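Side-chain contacts in ABC sugar transporter, periplasmic sugar binding protein (Legionella pneumophila subsp. pneumophila, PDB 3ROT), which probably binds a sugar in the periplasm and delivers it to an ABC transporter for uptake: residues A25-A28 / A29-K33; D171-Q174 / V175-V179; K180-F183 / K184-E188; D225-P228 / N229-S232. All blocks are in the same frame, centred on the assembly; numbering follows the deposited sequence.

Overall arrangement
From the N terminus, the chain first passes contact 1, at the end of helix 16-32 in the lobe built on the six-stranded parallel sheet. It then reaches the five-stranded lobe, where contacts 2 and 3 follow each other on helix 172-185, one at its start and one at its end. Contact 4 begins helix 228-235, after strand 220-224. All four are local turns in series: none closes a long loop, nests in another or crosses one. Contacts 1 and 2 have centres about 38 Å apart within a chain, on opposite sides of its centre, yet they meet across the dimer, where K26 bonds to N173 of the other subunit. Contact 4 also touches the second subunit.

Contact 1 (A25-A28 / A29-K33); sequences AKKA and AEELK
A29 starts the last turn of helix 16-32 by giving its backbone N-H to A25 O, and its CB lies against the carbonyl oxygens of A25 and K26. E30 N bonds to K26 O at 2.9 Å. The E30 side chain bends back beside its own backbone N, which brings CG within 3.4 Å of the same K26 O; its carboxylate makes no ion pair with K27, whose NZ stays 6.3 Å from E30 OE1. E31 makes the side-chain link. Its N bonds to K27 O at 3.0 Å, and one turn apart the two side chains cross obliquely. K27 leaves with CG anti to the backbone N (chi1 -174°) and then bends three times, which carries CE to 3.7 Å from E31 CG and NZ to 3.3 Å from E31 OE2, a salt bridge with a weak hydrogen bond. E31 OE2 also bonds to Y252 OH, so OE2 has two partners, the lysine bond being the weak one. L32 N donates to A28 O at 3.0 Å, and L32 CG rests 3.3 Å from that oxygen. K33 then ends the helix: its phi turns positive, 61°, in a Schellman motif, and its NZ reaches back to E31 O. In the beta-alpha-beta unit of strand 5-9, helix 16-32 and strand 35-39, A25, K26 and A29 lie on L36 of the second strand, while A25, A28 and L32 pack on helix 247-264, with R263 bonding to L32 O.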
loop_
_atom_site.group_PDB
_atom_site.type_symbol
_atom_site.label_atom_id
_atom_site.label_comp_id
_atom_site.label_asym_id
_atom_site.label_seq_id
_atom_site.Cartn_x
_atom_site.Cartn_y
_atom_site.Cartn_z
ATOM N N ALA A 25 -15.470 -13.008 -1.095
ATOM C CA ALA A 25 -16.851 -12.575 -0.980
ATOM C C ALA A 25 -17.487 -12.450 -2.373
ATOM O O ALA A 25 -18.611 -12.906 -2.597
ATOM C CB ALA A 25 -16.914 -11.246 -0.244
ATOM N N LYS A 26 -16.754 -11.832 -3.300
ATOM C CA LYS A 26 -17.217 -11.646 -4.677
ATOM C C LYS A 26 -17.419 -12.978 -5.403
ATOM O O LYS A 26 -18.375 -13.136 -6.173
ATOM C CB LYS A 26 -16.213 -10.780 -5.450
ATOM C CG LYS A 26 -16.065 -9.374 -4.875
ATOM C CD LYS A 26 -15.241 -8.459 -5.774
ATOM C CE LYS A 26 -13.832 -8.991 -5.989
ATOM N NZ LYS A 26 -12.991 -8.015 -6.742
ATOM N N LYS A 27 -16.510 -13.925 -5.167
ATOM C CA LYS A 27 -16.594 -15.237 -5.787
ATOM C C LYS A 27 -17.859 -15.948 -5.295
ATOM O O LYS A 27 -18.570 -16.588 -6.071
ATOM C CB LYS A 27 -15.351 -16.068 -5.446
ATOM C CG LYS A 27 -15.294 -17.397 -6.177
ATOM C CD LYS A 27 -15.222 -17.179 -7.683
ATOM C CE LYS A 27 -16.009 -18.242 -8.431
ATOM N NZ LYS A 27 -15.500 -19.616 -8.148
ATOM N N ALA A 28 -18.131 -15.831 -3.999
ATOM C CA ALA A 28 -19.317 -16.441 -3.412
ATOM C C ALA A 28 -20.555 -15.766 -3.999
ATOM O O ALA A 28 -21.523 -16.435 -4.357
ATOM C CB ALA A 28 -19.293 -16.280 -1.904
ATOM N N ALA A 29 -20.515 -14.441 -4.102
ATOM C CA ALA A 29 -21.635 -13.693 -4.665
ATOM C C ALA A 29 -21.922 -14.188 -6.086
ATOM O O ALA A 29 -23.078 -14.416 -6.457
ATOM C CB ALA A 29 -21.313 -12.208 -4.688
ATOM N N GLU A 30 -20.861 -14.356 -6.870
ATOM C CA GLU A 30 -20.979 -14.817 -8.247
ATOM C C GLU A 30 -21.597 -16.195 -8.381
ATOM O O GLU A 30 -22.499 -16.381 -9.187
ATOM C CB GLU A 30 -19.612 -14.815 -8.936
ATOM C CG GLU A 30 -19.174 -13.446 -9.418
ATOM C CD GLU A 30 -17.811 -13.467 -10.086
ATOM O OE1 GLU A 30 -16.786 -13.557 -9.365
ATOM O OE2 GLU A 30 -17.771 -13.404 -11.338
ATOM N N GLU A 31 -21.117 -17.157 -7.592
ATOM C CA GLU A 31 -21.637 -18.521 -7.663
ATOM C C GLU A 31 -23.060 -18.648 -7.140
ATOM O O GLU A 31 -23.821 -19.492 -7.603
ATOM C CB GLU A 31 -20.737 -19.482 -6.887
ATOM C CG GLU A 31 -19.279 -19.410 -7.290
ATOM C CD GLU A 31 -18.553 -20.721 -7.081
ATOM O OE1 GLU A 31 -18.789 -21.652 -7.886
ATOM O OE2 GLU A 31 -17.758 -20.820 -6.111
ATOM N N LEU A 32 -23.415 -17.812 -6.173
ATOM C CA LEU A 32 -24.753 -17.849 -5.601
ATOM C C LEU A 32 -25.701 -16.917 -6.341
ATOM O O LEU A 32 -26.884 -16.873 -6.038
ATOM C CB LEU A 32 -24.706 -17.482 -4.116
ATOM C CG LEU A 32 -23.932 -18.475 -3.246
ATOM C CD1 LEU A 32 -23.859 -17.969 -1.828
ATOM C CD2 LEU A 32 -24.611 -19.827 -3.283
ATOM N N LYS A 33 -25.169 -16.162 -7.297
ATOM C CA LYS A 33 -25.975 -15.244 -8.103
ATOM C C LYS A 33 -26.690 -14.127 -7.335
ATOM O O LYS A 33 -27.870 -13.864 -7.561
ATOM C CB LYS A 33 -26.996 -16.048 -8.911
ATOM C CG LYS A 33 -26.365 -17.206 -9.674
ATOM C CD LYS A 33 -27.408 -18.196 -10.162
ATOM C CE LYS A 33 -26.834 -19.607 -10.193
ATOM N NZ LYS A 33 -26.477 -20.093 -8.815
#

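Contact 2 (D171-Q174 / V175-V179); sequences DPNQ and VQSRV
R178 and Q174 lie side by side, one turn apart, on the first turns of helix 172-185, which opens with an aspartate N-cap: D171 OD2 accepts from Q174 N at 3.0 Å, meeting it on the anti side of the carboxylate. From R178 outward, CB sits 3.5 Å from Q174 O, the oxygen that takes the R178 backbone N-H in an almost straight bond (176°). CG comes closer still, 3.1 Å from Q174 O, because it turns beside its own backbone N (chi1 -57°). CD moves off past the same oxygen, and the chain runs extended to NE. At the guanidinium, Q174 CB stands over one face near its rim, and NH2 lies 3.7 Å from both Q174 OE1 and Q174 NE2. That is van der Waals packing with the two planes 46° apart; the polar anchor of the group is NH1, which bonds to D167 O. On another side of the helix, Q176 is tied by NE2 to P202 O and Q205, and N173 OD1 receives K26 NZ of the second subunit. N173 O is gripped twice: S177 N at 3.0 Å and S177 OG at 2.9 Å approach it from opposite faces of its carbonyl plane.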
loop_
_atom_site.group_PDB
_atom_site.type_symbol
_atom_site.label_atom_id
_atom_site.label_comp_id
_atom_site.label_asym_id
_atom_site.label_seq_id
_atom_site.Cartn_x
_atom_site.Cartn_y
_atom_site.Cartn_z
ATOM N N ASP A 171 1.953 5.015 8.093
ATOM C CA ASP A 171 2.828 5.717 7.150
ATOM C C ASP A 171 4.177 4.983 7.090
ATOM O O ASP A 171 4.912 4.932 8.081
ATOM C CB ASP A 171 3.056 7.160 7.603
ATOM C CG ASP A 171 3.947 7.938 6.646
ATOM O OD1 ASP A 171 3.467 8.324 5.560
ATOM O OD2 ASP A 171 5.131 8.159 6.978
ATOM N N PRO A 172 4.520 4.412 5.924
ATOM C CA PRO A 172 5.781 3.678 5.757
ATOM C C PRO A 172 7.019 4.381 6.327
ATOM O O PRO A 172 7.840 3.761 7.005
ATOM C CB PRO A 172 5.870 3.487 4.245
ATOM C CG PRO A 172 4.432 3.402 3.832
ATOM C CD PRO A 172 3.803 4.520 4.642
ATOM N N ASN A 173 7.149 5.671 6.047
ATOM C CA ASN A 173 8.288 6.445 6.527
ATOM C C ASN A 173 8.330 6.506 8.053
ATOM O O ASN A 173 9.388 6.379 8.654
ATOM C CB ASN A 173 8.237 7.863 5.947
ATOM C CG ASN A 173 9.458 8.691 6.311
ATOM O OD1 ASN A 173 10.597 8.312 6.019
ATOM N ND2 ASN A 173 9.226 9.831 6.951
ATOM N N GLN A 174 7.176 6.702 8.681
ATOM C CA GLN A 174 7.142 6.771 10.131
ATOM C C GLN A 174 7.435 5.429 10.785
ATOM O O GLN A 174 8.139 5.374 11.792
ATOM C CB GLN A 174 5.794 7.301 10.607
ATOM C CG GLN A 174 5.515 8.719 10.147
ATOM C CD GLN A 174 4.390 9.365 10.923
ATOM O OE1 GLN A 174 3.280 8.839 10.987
ATOM N NE2 GLN A 174 4.674 10.519 11.518
ATOM N N VAL A 175 6.903 4.350 10.218
ATOM C CA VAL A 175 7.148 3.018 10.773
ATOM C C VAL A 175 8.655 2.753 10.805
ATOM O O VAL A 175 9.202 2.295 11.813
ATOM C CB VAL A 175 6.466 1.913 9.929
ATOM C CG1 VAL A 175 6.835 0.549 10.473
ATOM C CG2 VAL A 175 4.947 2.099 9.941
ATOM N N GLN A 176 9.328 3.043 9.699
ATOM C CA GLN A 176 10.770 2.834 9.628
ATOM C C GLN A 176 11.511 3.707 10.643
ATOM O O GLN A 176 12.391 3.235 11.366
ATOM C CB GLN A 176 11.274 3.142 8.224
ATOM C CG GLN A 176 10.650 2.284 7.143
ATOM C CD GLN A 176 11.243 2.568 5.782
ATOM O OE1 GLN A 176 11.561 3.710 5.467
ATOM N NE2 GLN A 176 11.386 1.531 4.962
ATOM N N SER A 177 11.134 4.978 10.703
ATOM C CA SER A 177 11.756 5.921 11.623
ATOM C C SER A 177 11.695 5.447 13.063
ATOM O O SER A 177 12.725 5.313 13.730
ATOM C CB SER A 177 11.077 7.281 11.509
ATOM O OG SER A 177 11.283 7.827 10.221
ATOM N N ARG A 178 10.480 5.176 13.521
ATOM C CA ARG A 178 10.237 4.732 14.880
ATOM C C ARG A 178 10.911 3.408 15.222
ATOM O O ARG A 178 11.339 3.206 16.358
ATOM C CB ARG A 178 8.727 4.667 15.126
ATOM C CG ARG A 178 8.024 6.009 14.869
ATOM C CD ARG A 178 6.519 5.937 15.093
ATOM N NE ARG A 178 5.861 7.217 14.814
ATOM C CZ ARG A 178 4.544 7.415 14.848
ATOM N NH1 ARG A 178 3.717 6.424 15.153
ATOM N NH2 ARG A 178 4.050 8.612 14.574
ATOM N N VAL A 179 11.018 2.512 14.247
ATOM C CA VAL A 179 11.670 1.226 14.473
ATOM C C VAL A 179 13.171 1.423 14.629
ATOM O O VAL A 179 13.788 0.870 15.536
ATOM C CB VAL A 179 11.409 0.255 13.310
ATOM C CG1 VAL A 179 12.223 -1.021 13.495
ATOM C CG2 VAL A 179 9.931 -0.073 13.241
#

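Contact 3 (K180-F183 / K184-E188); sequences KSYF and KIHPE
K184, F183 and Y182 carry most of this contact, which forms the C-terminal end of helix 172-185, where H186 is the first residue to leave helical angles. K184 N donates to K180 O at 3.0 Å. The K184 side chain runs extended back along the helix: CG turns beside its own backbone N and presses tightly on K180 O, at 2.9 Å, and CE lies 3.8 Å from K180 CB. K180 NZ and K184 NZ stay 5.8 Å apart, and S181 OG, near K184 NZ, bonds to S177 O. F183 sends its ring into the core, edge-to-face on F215 and against Y217, while its carbonyl oxygen cannot receive the helical bond from P187, four residues on, which lacks an N-H; P187 CD sits 3.3 Å from F183 O. Y182 makes an offset stack with H186, ring centroids 4.6 Å apart and planes at 24°. CG of Y182 is anti to its backbone N (chi1 -169°), which sends the phenol along the chain toward H186, and R132 NE holds the hydroxyl at the far end. H186 N closes the turn on Y182 O, and H186 ND1 stands over the rim of the Y182 ring, 3.6 Å from CZ.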
loop_
_atom_site.group_PDB
_atom_site.type_symbol
_atom_site.label_atom_id
_atom_site.label_comp_id
_atom_site.label_asym_id
_atom_site.label_seq_id
_atom_site.Cartn_x
_atom_site.Cartn_y
_atom_site.Cartn_z
ATOM N N LYS A 180 13.755 2.217 13.742
ATOM C CA LYS A 180 15.187 2.484 13.797
ATOM C C LYS A 180 15.558 3.163 15.109
ATOM O O LYS A 180 16.565 2.823 15.718
ATOM C CB LYS A 180 15.600 3.347 12.609
ATOM C CG LYS A 180 15.423 2.623 11.289
ATOM C CD LYS A 180 15.527 3.543 10.087
ATOM C CE LYS A 180 16.935 4.062 9.890
ATOM N NZ LYS A 180 17.016 4.821 8.616
ATOM N N SER A 181 14.736 4.112 15.550
ATOM C CA SER A 181 15.005 4.815 16.804
ATOM C C SER A 181 15.053 3.838 17.968
ATOM O O SER A 181 15.916 3.940 18.838
ATOM C CB SER A 181 13.931 5.871 17.079
ATOM O OG SER A 181 13.943 6.889 16.094
ATOM N N TYR A 182 14.122 2.886 17.979
ATOM C CA TYR A 182 14.063 1.902 19.051
ATOM C C TYR A 182 15.301 1.013 19.080
ATOM O O TYR A 182 15.855 0.745 20.147
ATOM C CB TYR A 182 12.817 1.027 18.908
ATOM C CG TYR A 182 12.561 0.159 20.120
ATOM C CD1 TYR A 182 11.812 0.636 21.197
ATOM C CD2 TYR A 182 13.108 -1.119 20.214
ATOM C CE1 TYR A 182 11.614 -0.138 22.336
ATOM C CE2 TYR A 182 12.918 -1.900 21.349
ATOM C CZ TYR A 182 12.171 -1.404 22.407
ATOM O OH TYR A 182 11.987 -2.169 23.537
ATOM N N PHE A 183 15.735 0.538 17.916
ATOM C CA PHE A 183 16.916 -0.312 17.876
ATOM C C PHE A 183 18.191 0.432 18.281
ATOM O O PHE A 183 19.128 -0.174 18.811
ATOM C CB PHE A 183 17.079 -0.944 16.492
ATOM C CG PHE A 183 16.316 -2.231 16.334
ATOM C CD1 PHE A 183 14.923 -2.237 16.317
ATOM C CD2 PHE A 183 16.988 -3.442 16.257
ATOM C CE1 PHE A 183 14.213 -3.435 16.229
ATOM C CE2 PHE A 183 16.295 -4.640 16.169
ATOM C CZ PHE A 183 14.900 -4.637 16.155
ATOM N N LYS A 184 18.221 1.740 18.038
ATOM C CA LYS A 184 19.378 2.551 18.402
ATOM C C LYS A 184 19.475 2.566 19.921
ATOM O O LYS A 184 20.562 2.668 20.483
ATOM C CB LYS A 184 19.225 3.983 17.882
ATOM C CG LYS A 184 19.139 4.092 16.365
ATOM C CD LYS A 184 18.629 5.465 15.932
ATOM C CE LYS A 184 18.169 5.458 14.474
ATOM N NZ LYS A 184 17.462 6.723 14.089
ATOM N N ILE A 185 18.325 2.451 20.579
ATOM C CA ILE A 185 18.274 2.451 22.031
ATOM C C ILE A 185 18.358 1.038 22.603
ATOM O O ILE A 185 18.938 0.831 23.673
ATOM C CB ILE A 185 16.986 3.135 22.531
ATOM C CG1 ILE A 185 16.937 4.575 22.013
ATOM C CG2 ILE A 185 16.949 3.135 24.051
ATOM C CD1 ILE A 185 15.668 5.322 22.368
ATOM N N HIS A 186 17.779 0.069 21.897
ATOM C CA HIS A 186 17.814 -1.321 22.348
ATOM C C HIS A 186 18.314 -2.238 21.241
ATOM O O HIS A 186 17.548 -3.014 20.668
ATOM C CB HIS A 186 16.424 -1.781 22.806
ATOM C CG HIS A 186 15.862 -0.969 23.931
ATOM N ND1 HIS A 186 15.164 0.203 23.729
ATOM C CD2 HIS A 186 15.934 -1.137 25.273
ATOM C CE1 HIS A 186 14.831 0.722 24.898
ATOM N NE2 HIS A 186 15.286 -0.071 25.850
ATOM N N PRO A 187 19.617 -2.165 20.931
ATOM C CA PRO A 187 20.218 -2.993 19.883
ATOM C C PRO A 187 20.089 -4.493 20.102
ATOM O O PRO A 187 20.113 -5.257 19.141
ATOM C CB PRO A 187 21.675 -2.524 19.858
ATOM C CG PRO A 187 21.908 -2.049 21.255
ATOM C CD PRO A 187 20.634 -1.305 21.562
ATOM N N GLU A 188 19.946 -4.913 21.357
ATOM C CA GLU A 188 19.816 -6.336 21.668
ATOM C C GLU A 188 18.470 -6.912 21.200
ATOM O O GLU A 188 18.297 -8.131 21.159
ATOM C CB GLU A 188 19.983 -6.586 23.176
ATOM C CG GLU A 188 18.848 -6.056 24.046
ATOM C CD GLU A 188 18.960 -4.569 24.342
ATOM O OE1 GLU A 188 19.643 -3.852 23.582
ATOM O OE2 GLU A 188 18.353 -4.116 25.337
#

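Contact 4 (D225-P228 / N229-S232); sequences DKTP and NTVS
T227 holds the N-cap position of helix 228-235, and its OG1 meets T230 OG1 three residues on at only 2.6 Å. Either hydroxyl could donate in this short hydrogen bond. The T227 hydroxyl sits between its own backbone N and carbonyl carbon (chi1 62°), a setting that aims it into the first turn, while T230 OG1 turns beside its backbone N to meet it. A water 2.9 Å from T230 OG1 also donates to D225 O at 3.1 Å, linking the helix start to the loop before it. Beyond it, the first helical bonds are backbone ones: V231 N to T227 O at 2.8 Å, and S232 N to P228 O at 3.0 Å. V231 CG2 covers T227 O, at 3.3 Å, and touches K226 CB. K226 itself is the centre of an inverse gamma turn, which swings the chain from strand 220-224 into the helix. The side chain of D225 turns away from the helix: OD1 bonds to Q245 and OD2 to a glycerol, probably from the crystallisation liquor. N229 ND2 bonds to D201, and S232 packs on S232 of the second subunit. A threonine N-cap followed by proline in the first helical turn is a common helix start, here within the strand-loop-helix order of a parallel alpha/beta lobe of a periplasmic binding protein.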
loop_
_atom_site.group_PDB
_atom_site.type_symbol
_atom_site.label_atom_id
_atom_site.label_comp_id
_atom_site.label_asym_id
_atom_site.label_seq_id
_atom_site.Cartn_x
_atom_site.Cartn_y
_atom_site.Cartn_z
ATOM N N ASP A 225 -0.938 -12.584 8.439
ATOM C CA ASP A 225 -1.393 -12.473 7.056
ATOM C C ASP A 225 -0.321 -12.700 6.015
ATOM O O ASP A 225 0.635 -11.929 5.911
ATOM C CB ASP A 225 -2.050 -11.113 6.823
ATOM C CG ASP A 225 -3.045 -10.757 7.915
ATOM O OD1 ASP A 225 -3.769 -11.664 8.382
ATOM O OD2 ASP A 225 -3.105 -9.570 8.296
ATOM N N LYS A 226 -0.508 -13.756 5.229
ATOM C CA LYS A 226 0.441 -14.111 4.188
ATOM C C LYS A 226 0.168 -13.371 2.879
ATOM O O LYS A 226 -0.326 -13.953 1.918
ATOM C CB LYS A 226 0.419 -15.623 3.943
ATOM C CG LYS A 226 0.941 -16.454 5.117
ATOM C CD LYS A 226 1.008 -17.939 4.776
ATOM C CE LYS A 226 1.574 -18.743 5.941
ATOM N NZ LYS A 226 1.676 -20.202 5.645
ATOM N N THR A 227 0.481 -12.080 2.861
ATOM C CA THR A 227 0.306 -11.251 1.671
ATOM C C THR A 227 1.475 -11.585 0.736
ATOM O O THR A 227 2.458 -12.190 1.166
ATOM C CB THR A 227 0.379 -9.751 2.023
ATOM O OG1 THR A 227 1.669 -9.459 2.567
ATOM C CG2 THR A 227 -0.688 -9.379 3.045
ATOM N N PRO A 228 1.378 -11.202 -0.549
ATOM C CA PRO A 228 2.443 -11.475 -1.519
ATOM C C PRO A 228 3.833 -11.083 -1.030
ATOM O O PRO A 228 4.776 -11.867 -1.120
ATOM C CB PRO A 228 2.002 -10.667 -2.738
ATOM C CG PRO A 228 0.505 -10.839 -2.684
ATOM C CD PRO A 228 0.198 -10.614 -1.215
ATOM N N ASN A 229 3.968 -9.870 -0.511
ATOM C CA ASN A 229 5.262 -9.430 -0.020
ATOM C C ASN A 229 5.691 -10.231 1.210
ATOM O O ASN A 229 6.872 -10.518 1.386
ATOM C CB ASN A 229 5.236 -7.947 0.329
ATOM C CG ASN A 229 6.627 -7.371 0.433
ATOM O OD1 ASN A 229 7.427 -7.501 -0.501
ATOM N ND2 ASN A 229 6.940 -6.745 1.564
ATOM N N THR A 230 4.729 -10.583 2.059
ATOM C CA THR A 230 5.013 -11.361 3.263
ATOM C C THR A 230 5.538 -12.743 2.851
ATOM O O THR A 230 6.510 -13.249 3.419
ATOM C CB THR A 230 3.739 -11.534 4.131
ATOM O OG1 THR A 230 3.222 -10.240 4.486
ATOM C CG2 THR A 230 4.051 -12.320 5.416
ATOM N N VAL A 231 4.900 -13.339 1.852
ATOM C CA VAL A 231 5.305 -14.651 1.353
ATOM C C VAL A 231 6.717 -14.576 0.771
ATOM O O VAL A 231 7.530 -15.481 0.951
ATOM C CB VAL A 231 4.316 -15.153 0.267
ATOM C CG1 VAL A 231 4.843 -16.418 -0.392
ATOM C CG2 VAL A 231 2.961 -15.425 0.902
ATOM N N SER A 232 7.011 -13.486 0.078
ATOM C CA SER A 232 8.331 -13.324 -0.507
ATOM C C SER A 232 9.386 -13.230 0.585
ATOM O O SER A 232 10.448 -13.841 0.481
ATOM C CB SER A 232 8.388 -12.070 -1.376
ATOM O OG SER A 232 9.667 -11.950 -1.964
HETATM O O HOH W 1 2.362 -9.760 7.242
#